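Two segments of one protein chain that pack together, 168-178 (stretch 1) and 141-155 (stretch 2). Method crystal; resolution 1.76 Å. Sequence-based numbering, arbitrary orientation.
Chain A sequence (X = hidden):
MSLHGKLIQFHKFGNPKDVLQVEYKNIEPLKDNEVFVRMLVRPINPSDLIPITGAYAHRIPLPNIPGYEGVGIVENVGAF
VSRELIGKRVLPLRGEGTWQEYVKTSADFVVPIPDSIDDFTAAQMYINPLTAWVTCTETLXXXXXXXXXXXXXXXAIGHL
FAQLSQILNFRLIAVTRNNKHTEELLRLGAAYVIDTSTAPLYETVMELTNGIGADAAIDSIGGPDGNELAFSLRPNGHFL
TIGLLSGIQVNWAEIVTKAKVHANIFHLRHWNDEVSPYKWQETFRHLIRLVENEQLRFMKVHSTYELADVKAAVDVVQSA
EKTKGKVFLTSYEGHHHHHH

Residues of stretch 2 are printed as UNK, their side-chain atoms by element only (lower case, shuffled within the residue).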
ATOM      1  N   LEU A 168      -4.384   3.050  18.015  1.00 29.20           N
ATOM      2  CA  LEU A 168      -4.719   4.485  18.114  1.00 30.50           C
ATOM      3  C   LEU A 168      -6.054   4.755  18.830  1.00 30.67           C
ATOM      4  O   LEU A 168      -6.498   5.910  18.920  1.00 30.88           O
ATOM      5  CB  LEU A 168      -4.698   5.141  16.714  1.00 29.65           C
ATOM      6  CG  LEU A 168      -3.358   5.057  15.950  1.00 28.49           C
ATOM      7  CD1 LEU A 168      -3.595   5.478  14.506  1.00 28.12           C
ATOM      8  CD2 LEU A 168      -2.229   5.860  16.594  1.00 30.74           C
ATOM      9  N   ASN A 169      -6.673   3.698  19.340  1.00 31.03           N
ATOM     10  CA  ASN A 169      -7.908   3.793  20.151  1.00 31.57           C
ATOM     11  C   ASN A 169      -9.064   4.485  19.448  1.00 31.46           C
ATOM     12  O   ASN A 169      -9.636   5.443  19.965  1.00 32.69           O
ATOM     13  CB  ASN A 169      -7.614   4.486  21.491  1.00 33.01           C
ATOM     14  CG  ASN A 169      -6.487   3.830  22.243  1.00 36.12           C
ATOM     15  OD1 ASN A 169      -6.589   2.668  22.645  1.00 41.58           O
ATOM     16  ND2 ASN A 169      -5.407   4.570  22.455  1.00 41.84           N
ATOM     17  N   PHE A 170      -9.423   4.004  18.262  1.00 29.79           N
ATOM     18  CA  PHE A 170     -10.606   4.485  17.585  1.00 28.34           C
ATOM     19  C   PHE A 170     -11.398   3.267  17.212  1.00 27.80           C
ATOM     20  O   PHE A 170     -10.921   2.145  17.387  1.00 27.89           O
ATOM     21  CB  PHE A 170     -10.298   5.386  16.371  1.00 27.84           C
ATOM     22  CG  PHE A 170      -9.552   4.692  15.242  1.00 26.26           C
ATOM     23  CD1 PHE A 170     -10.225   3.923  14.302  1.00 26.15           C
ATOM     24  CD2 PHE A 170      -8.185   4.890  15.100  1.00 25.86           C
ATOM     25  CE1 PHE A 170      -9.567   3.311  13.245  1.00 25.91           C
ATOM     26  CE2 PHE A 170      -7.490   4.287  14.074  1.00 25.66           C
ATOM     27  CZ  PHE A 170      -8.167   3.497  13.117  1.00 23.25           C
ATOM     28  N   ARG A 171     -12.621   3.489  16.747  1.00 27.48           N
ATOM     29  CA  ARG A 171     -13.558   2.424  16.503  1.00 27.02           C
ATOM     30  C   ARG A 171     -13.628   2.207  14.997  1.00 27.05           C
ATOM     31  O   ARG A 171     -14.001   3.121  14.254  1.00 26.73           O
ATOM     32  CB  ARG A 171     -14.931   2.812  17.105  1.00 27.87           C
ATOM     33  CG  ARG A 171     -15.980   1.733  16.996  1.00 30.88           C
ATOM     34  CD  ARG A 171     -17.313   2.122  17.692  1.00 33.22           C
ATOM     35  NE  ARG A 171     -18.288   1.037  17.551  1.00 37.13           N
ATOM     36  CZ  ARG A 171     -19.593   1.216  17.350  1.00 39.55           C
ATOM     37  NH1 ARG A 171     -20.076   2.455  17.260  1.00 38.28           N
ATOM     38  NH2 ARG A 171     -20.410   0.161  17.221  1.00 39.23           N
ATOM     39  N   LEU A 172     -13.240   1.011  14.535  1.00 25.91           N
ATOM     40  CA  LEU A 172     -13.350   0.695  13.121  1.00 25.58           C
ATOM     41  C   LEU A 172     -14.589  -0.087  12.774  1.00 25.48           C
ATOM     42  O   LEU A 172     -14.848  -1.164  13.319  1.00 25.64           O
ATOM     43  CB  LEU A 172     -12.112  -0.082  12.609  1.00 25.53           C
ATOM     44  CG  LEU A 172     -12.265  -0.633  11.184  1.00 25.17           C
ATOM     45  CD1 LEU A 172     -12.108   0.482  10.133  1.00 23.27           C
ATOM     46  CD2 LEU A 172     -11.251  -1.740  10.907  1.00 27.81           C
ATOM     47  N   ILE A 173     -15.350   0.455  11.846  1.00 25.30           N
ATOM     48  CA  ILE A 173     -16.365  -0.312  11.187  1.00 25.72           C
ATOM     49  C   ILE A 173     -15.873  -0.748   9.805  1.00 26.01           C
ATOM     50  O   ILE A 173     -15.798   0.041   8.839  1.00 25.88           O
ATOM     51  CB  ILE A 173     -17.745   0.457  11.140  1.00 25.46           C
ATOM     52  CG1 ILE A 173     -18.229   0.805  12.560  1.00 25.64           C
ATOM     53  CG2 ILE A 173     -18.776  -0.376  10.302  1.00 25.83           C
ATOM     54  CD1 ILE A 173     -19.340   1.887  12.624  1.00 26.40           C
ATOM     55  N   ALA A 174     -15.514  -2.035   9.711  1.00 26.88           N
ATOM     56  CA  ALA A 174     -15.093  -2.640   8.446  1.00 27.29           C
ATOM     57  C   ALA A 174     -16.274  -2.902   7.545  1.00 28.21           C
ATOM     58  O   ALA A 174     -17.287  -3.477   7.991  1.00 29.16           O
ATOM     59  CB  ALA A 174     -14.352  -3.977   8.706  1.00 26.72           C
ATOM     60  N   VAL A 175     -16.150  -2.486   6.296  1.00 27.10           N
ATOM     61  CA  VAL A 175     -17.139  -2.769   5.251  1.00 27.98           C
ATOM     62  C   VAL A 175     -16.512  -3.673   4.203  1.00 28.75           C
ATOM     63  O   VAL A 175     -15.504  -3.312   3.579  1.00 28.47           O
ATOM     64  CB  VAL A 175     -17.672  -1.453   4.594  1.00 27.61           C
ATOM     65  CG1 VAL A 175     -18.732  -1.742   3.535  1.00 29.50           C
ATOM     66  CG2 VAL A 175     -18.211  -0.520   5.652  1.00 27.90           C
ATOM     67  N   THR A 176     -17.116  -4.845   3.999  1.00 30.02           N
ATOM     68  CA  THR A 176     -16.579  -5.874   3.121  1.00 31.91           C
ATOM     69  C   THR A 176     -17.638  -6.333   2.113  1.00 33.44           C
ATOM     70  O   THR A 176     -18.860  -6.172   2.347  1.00 33.75           O
ATOM     71  CB  THR A 176     -16.115  -7.128   3.921  1.00 32.48           C
ATOM     72  OG1 THR A 176     -17.239  -7.680   4.635  1.00 32.96           O
ATOM     73  CG2 THR A 176     -14.998  -6.801   4.912  1.00 32.06           C
ATOM     74  N   ARG A 177     -17.171  -6.913   1.007  1.00 34.79           N
ATOM     75  CA  ARG A 177     -18.041  -7.429  -0.055  1.00 37.09           C
ATOM     76  C   ARG A 177     -18.623  -8.802   0.272  1.00 37.30           C
ATOM     77  O   ARG A 177     -19.553  -9.254  -0.407  1.00 37.63           O
ATOM     78  CB  ARG A 177     -17.245  -7.588  -1.361  1.00 37.95           C
ATOM     79  CG  ARG A 177     -17.409  -6.472  -2.372  1.00 42.81           C
ATOM     80  CD  ARG A 177     -16.495  -5.276  -2.057  1.00 47.57           C
ATOM     81  NE  ARG A 177     -15.069  -5.610  -1.937  1.00 50.72           N
ATOM     82  CZ  ARG A 177     -14.222  -5.716  -2.962  1.00 52.50           C
ATOM     83  NH1 ARG A 177     -14.647  -5.533  -4.205  1.00 54.30           N
ATOM     84  NH2 ARG A 177     -12.942  -6.015  -2.743  1.00 52.86           N
ATOM     85  N   ASN A 178     -18.020  -9.478   1.246  1.00 36.96           N
ATOM     86  CA  ASN A 178     -18.379 -10.848   1.619  1.00 37.78           C
ATOM     87  C   ASN A 178     -17.841 -11.178   3.006  1.00 38.21           C
ATOM     88  O   ASN A 178     -17.332 -10.305   3.717  1.00 37.93           O
ATOM     89  CB  ASN A 178     -17.868 -11.855   0.571  1.00 38.25           C
ATOM     90  CG  ASN A 178     -16.357 -11.809   0.409  1.00 37.72           C
ATOM     91  OD1 ASN A 178     -15.612 -11.721   1.385  1.00 38.13           O
ATOM     92  ND2 ASN A 178     -15.904 -11.857  -0.824  1.00 41.46           N
ATOM     93  N   UNK A 141      -6.409  12.626  11.042  1.00 28.32           N
ATOM     94  CA  UNK A 141      -6.044  12.902  12.424  1.00 29.39           C
ATOM     95  C   UNK A 141      -7.118  12.414  13.407  1.00 29.94           C
ATOM     96  O   UNK A 141      -7.732  13.220  14.138  1.00 29.31           O
ATOM     97  c   UNK A 141      -5.791  14.395  12.627  1.00 30.54           C
ATOM     98  o   UNK A 141      -4.688  13.812  14.663  1.00 36.17           O
ATOM     99  n   UNK A 141      -5.334  15.956  14.397  1.00 37.23           N
ATOM    100  c   UNK A 141      -5.222  14.697  13.982  1.00 32.21           C
ATOM    101  N   UNK A 142      -7.339  11.103  13.398  1.00 29.28           N
ATOM    102  CA  UNK A 142      -8.415  10.495  14.188  1.00 29.11           C
ATOM    103  C   UNK A 142      -8.147  10.668  15.669  1.00 30.27           C
ATOM    104  O   UNK A 142      -7.023  10.519  16.154  1.00 29.65           O
ATOM    105  c   UNK A 142      -8.764   7.170  12.180  1.00 24.65           C
ATOM    106  c   UNK A 142      -8.595   9.017  13.858  1.00 27.84           C
ATOM    107  c   UNK A 142      -9.037   8.675  12.417  1.00 25.86           C
ATOM    108  c   UNK A 142     -10.493   9.081  12.133  1.00 26.81           C
ATOM    109  N   UNK A 143      -9.227  10.931  16.387  1.00 31.47           N
ATOM    110  CA  UNK A 143      -9.175  11.149  17.825  1.00 32.94           C
ATOM    111  C   UNK A 143      -9.683   9.926  18.544  1.00 32.57           C
ATOM    112  O   UNK A 143     -10.372   9.091  17.959  1.00 31.88           O
ATOM    113  n   UNK A 143      -7.199  14.074  16.962  1.00 42.31           N
ATOM    114  c   UNK A 143      -9.496  13.717  17.664  1.00 37.25           C
ATOM    115  c   UNK A 143      -8.023  13.949  17.996  1.00 42.06           C
ATOM    116  c   UNK A 143     -10.035  12.379  18.204  1.00 33.20           C
ATOM    117  o   UNK A 143      -7.629  14.019  19.164  1.00 45.07           O
ATOM    118  N   UNK A 144      -9.325   9.803  19.818  1.00 33.19           N
ATOM    119  CA  UNK A 144      -9.831   8.715  20.648  1.00 34.09           C
ATOM    120  C   UNK A 144     -11.357   8.541  20.487  1.00 33.12           C
ATOM    121  O   UNK A 144     -12.119   9.501  20.551  1.00 32.68           O
ATOM    122  n   UNK A 144      -8.118   7.734  24.763  1.00 51.39           N
ATOM    123  c   UNK A 144      -7.664   6.497  24.977  1.00 53.33           C
ATOM    124  c   UNK A 144      -9.985   7.855  23.094  1.00 39.92           C
ATOM    125  n   UNK A 144      -6.363   6.297  25.129  1.00 55.38           N
ATOM    126  n   UNK A 144      -8.499   5.455  25.031  1.00 54.58           N
ATOM    127  c   UNK A 144      -9.527   8.084  24.564  1.00 47.63           C
ATOM    128  c   UNK A 144      -9.434   8.930  22.125  1.00 35.69           C
ATOM    129  N   UNK A 145     -11.774   7.318  20.202  1.00 32.36           N
ATOM    130  CA  UNK A 145     -13.186   6.951  20.038  1.00 32.33           C
ATOM    131  C   UNK A 145     -13.882   7.413  18.752  1.00 31.19           C
ATOM    132  O   UNK A 145     -15.085   7.182  18.576  1.00 30.52           O
ATOM    133  c   UNK A 145     -13.511   6.586  22.521  1.00 36.26           C
ATOM    134  c   UNK A 145     -13.998   7.324  21.290  1.00 33.19           C
ATOM    135  n   UNK A 145     -13.456   7.288  23.637  1.00 40.63           N
ATOM    136  o   UNK A 145     -13.160   5.399  22.460  1.00 37.28           O
ATOM    137  N   UNK A 146     -13.151   8.042  17.830  1.00 30.24           N
ATOM    138  CA  UNK A 146     -13.773   8.348  16.553  1.00 29.83           C
ATOM    139  C   UNK A 146     -14.210   7.057  15.889  1.00 28.83           C
ATOM    140  O   UNK A 146     -13.611   5.988  16.109  1.00 29.90           O
ATOM    141  o   UNK A 146     -11.730  11.220  15.410  1.00 33.76           O
ATOM    142  c   UNK A 146     -12.841   9.111  15.577  1.00 30.26           C
ATOM    143  c   UNK A 146     -12.706  10.604  15.902  1.00 33.04           C
ATOM    144  o   UNK A 146     -13.560  11.166  16.636  1.00 33.30           O
ATOM    145  N   UNK A 147     -15.235   7.179  15.062  1.00 27.87           N
ATOM    146  CA  UNK A 147     -15.747   6.072  14.280  1.00 26.75           C
ATOM    147  C   UNK A 147     -15.302   6.193  12.813  1.00 26.28           C
ATOM    148  O   UNK A 147     -15.687   7.143  12.107  1.00 25.61           O
ATOM    149  c   UNK A 147     -17.229   6.032  14.365  1.00 27.28           C
ATOM    150  c   UNK A 147     -17.630   6.015  15.830  1.00 28.57           C
ATOM    151  c   UNK A 147     -17.756   4.840  13.638  1.00 27.75           C
ATOM    152  N   UNK A 148     -14.472   5.230  12.382  1.00 24.59           N
ATOM    153  CA  UNK A 148     -13.916   5.195  11.015  1.00 23.59           C
ATOM    154  C   UNK A 148     -14.599   4.084  10.215  1.00 23.44           C
ATOM    155  O   UNK A 148     -14.717   2.951  10.730  1.00 24.85           O
ATOM    156  c   UNK A 148     -12.397   4.931  11.074  1.00 23.51           C
ATOM    157  c   UNK A 148     -11.783   6.130   9.010  1.00 25.89           C
ATOM    158  c   UNK A 148     -11.737   4.783   9.699  1.00 23.75           C
ATOM    159  c   UNK A 148     -10.285   4.286   9.841  1.00 21.86           C
ATOM    160  N   UNK A 149     -15.071   4.406   9.014  1.00 22.83           N
ATOM    161  CA  UNK A 149     -15.546   3.409   8.034  1.00 23.38           C
ATOM    162  C   UNK A 149     -14.432   3.151   7.013  1.00 24.11           C
ATOM    163  O   UNK A 149     -13.822   4.109   6.500  1.00 23.84           O
ATOM    164  c   UNK A 149     -17.921   4.495   8.098  1.00 23.65           C
ATOM    165  c   UNK A 149     -19.050   4.949   7.198  1.00 23.65           C
ATOM    166  c   UNK A 149     -18.432   3.425   9.094  1.00 25.59           C
ATOM    167  c   UNK A 149     -16.738   3.935   7.261  1.00 22.99           C
ATOM    168  N   UNK A 150     -14.197   1.874   6.697  1.00 23.79           N
ATOM    169  CA  UNK A 150     -13.235   1.503   5.638  1.00 22.96           C
ATOM    170  C   UNK A 150     -13.882   0.428   4.771  1.00 23.11           C
ATOM    171  O   UNK A 150     -14.198  -0.664   5.271  1.00 24.82           O
ATOM    172  c   UNK A 150     -11.260   2.026   7.152  1.00 19.98           C
ATOM    173  c   UNK A 150     -11.928   0.966   6.233  1.00 23.50           C
ATOM    174  c   UNK A 150     -10.941   0.572   5.075  1.00 23.46           C
ATOM    175  N   UNK A 151     -14.093   0.720   3.500  1.00 22.28           N
ATOM    176  CA  UNK A 151     -14.583  -0.316   2.602  1.00 22.72           C
ATOM    177  C   UNK A 151     -13.464  -1.114   1.920  1.00 23.97           C
ATOM    178  O   UNK A 151     -12.267  -0.818   2.096  1.00 23.30           O
ATOM    179  c   UNK A 151     -15.638   0.230   1.611  1.00 23.40           C
ATOM    180  c   UNK A 151     -15.063   1.233   0.593  1.00 23.23           C
ATOM    181  o   UNK A 151     -13.878   1.338   0.454  1.00 25.75           O
ATOM    182  n   UNK A 151     -15.928   1.952  -0.111  1.00 25.00           N
ATOM    183  N   UNK A 152     -13.848  -2.110   1.119  1.00 24.86           N
ATOM    184  CA  UNK A 152     -12.886  -3.120   0.618  1.00 25.15           C
ATOM    185  C   UNK A 152     -11.937  -3.581   1.742  1.00 24.97           C
ATOM    186  O   UNK A 152     -10.726  -3.738   1.540  1.00 24.02           O
ATOM    187  c   UNK A 152     -12.099  -2.559  -0.614  1.00 24.81           C
ATOM    188  N   UNK A 153     -12.501  -3.803   2.933  1.00 24.82           N
ATOM    189  CA  UNK A 153     -11.694  -3.926   4.124  1.00 25.57           C
ATOM    190  C   UNK A 153     -11.049  -5.301   4.236  1.00 25.29           C
ATOM    191  O   UNK A 153     -10.196  -5.511   5.083  1.00 25.89           O
ATOM    192  s   UNK A 153     -11.508  -2.931   6.779  1.00 27.68           S
ATOM    193  c   UNK A 153     -12.490  -3.571   5.376  1.00 25.32           C
ATOM    194  N   UNK A 154     -11.436  -6.224   3.369  1.00 25.93           N
ATOM    195  CA  UNK A 154     -10.756  -7.533   3.327  1.00 27.96           C
ATOM    196  C   UNK A 154      -9.370  -7.464   2.674  1.00 29.11           C
ATOM    197  O   UNK A 154      -8.637  -8.442   2.658  1.00 31.86           O
ATOM    198  N   UNK A 155      -9.015  -6.313   2.134  1.00 29.10           N
ATOM    199  CA  UNK A 155      -7.676  -6.072   1.580  1.00 28.03           C
ATOM    200  C   UNK A 155      -6.525  -6.099   2.617  1.00 27.04           C
ATOM    201  O   UNK A 155      -6.757  -6.064   3.832  1.00 26.23           O
ATOM    202  o   UNK A 155      -7.937  -3.719   1.872  1.00 28.95           O
ATOM    203  c   UNK A 155      -7.697  -4.721   0.903  1.00 28.65           C
TER
HETATM  204  O   HOH W   1     -13.727  -6.765   1.031  1.00 20.40           O

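Position 141 carries two carbons, the second bearing one oxygen and one nitrogen: a short amide, Asn141. It leaves the preceding helix with positive phi and lies out of reach of stretch 1. Position 142 has four carbons forked at the second, and one branch tip sits 3.7 Å from CE2 of Phe170, over the ring face; this is Leu142, its CD1 making a CH-pi contact. Position 143 has three carbons, the third with one oxygen and one nitrogen. Pointing away from stretch 1, it is Gln143, whose NE2 returns 3.0 Å to O of Asn141.

Position 144 runs three carbons, a nitrogen, then a carbon with two more nitrogens, a guanidinium with CB of Asn169 over one face. It is Arg144; its NH1 lies 3.3 Å from ND2 of Asn169, but both are donors, so the approach is packing without a hydrogen bond. Position 145 again shows two carbons ending in one oxygen and one nitrogen, directed away. This is Asn145, with phi of 74° inside a type II turn, and its backbone N gives a 2.9 Å hydrogen bond to O of Asn169.

Position 146 has two carbons, the second with two oxygens: Asp146. Its OD2 accepts from N of Gln143 at 2.7 Å, bracing the turn, while its backbone O receives N of Arg171 at 2.8 Å.

Position 147 is one carbon carrying two others, a tip 3.5 Å from CD1 of Ile173; it is Val147, with CG1 making that contact. Position 148 has four carbons forked at the second, one tip 3.6 Å from CE1 of Phe170. This is Leu148: its N donates to O of Arg171 at 2.9 Å, and its O accepts from N of Ile173 at 2.8 Å. Position 149 repeats the four-carbon fork, a tip 3.7 Å from CB of Ile173, and is Leu149. Position 150 has three carbons branched at the first, one 3.5 Å from CD1 of Leu172: Val150.

Position 151 shows two carbons ending in one oxygen and one nitrogen, leading away to bonds elsewhere in the structure: Asn151. Position 152 has a lone carbon, 4.1 Å from NH2 of Arg177: Ala152. Position 153 has a carbon then a sulfur, 3.6 Å from CB of Ala174; this is Cys153, and its N donates to O of Val175 at 3.1 Å. Position 154 has no side chain: Gly154. Position 155, a carbon then an oxygen, is Ser155, whose OG donates to O of Ala152 at 2.8 Å and caps the following helix.

The contact is a parallel strand pair in register. Alternate residues of stretch 1 supply both N and O to the backbone ladder, leaving side chains to fill two faces: Val147, Leu149, Arg171 and Ile173 on one, Leu148, Val150, Leu172 and Ala174 on the other. The rule is regular bonding inside, with turns at its ends.

Stretch 2 (141-155) NLQRNDVLLVNACGS
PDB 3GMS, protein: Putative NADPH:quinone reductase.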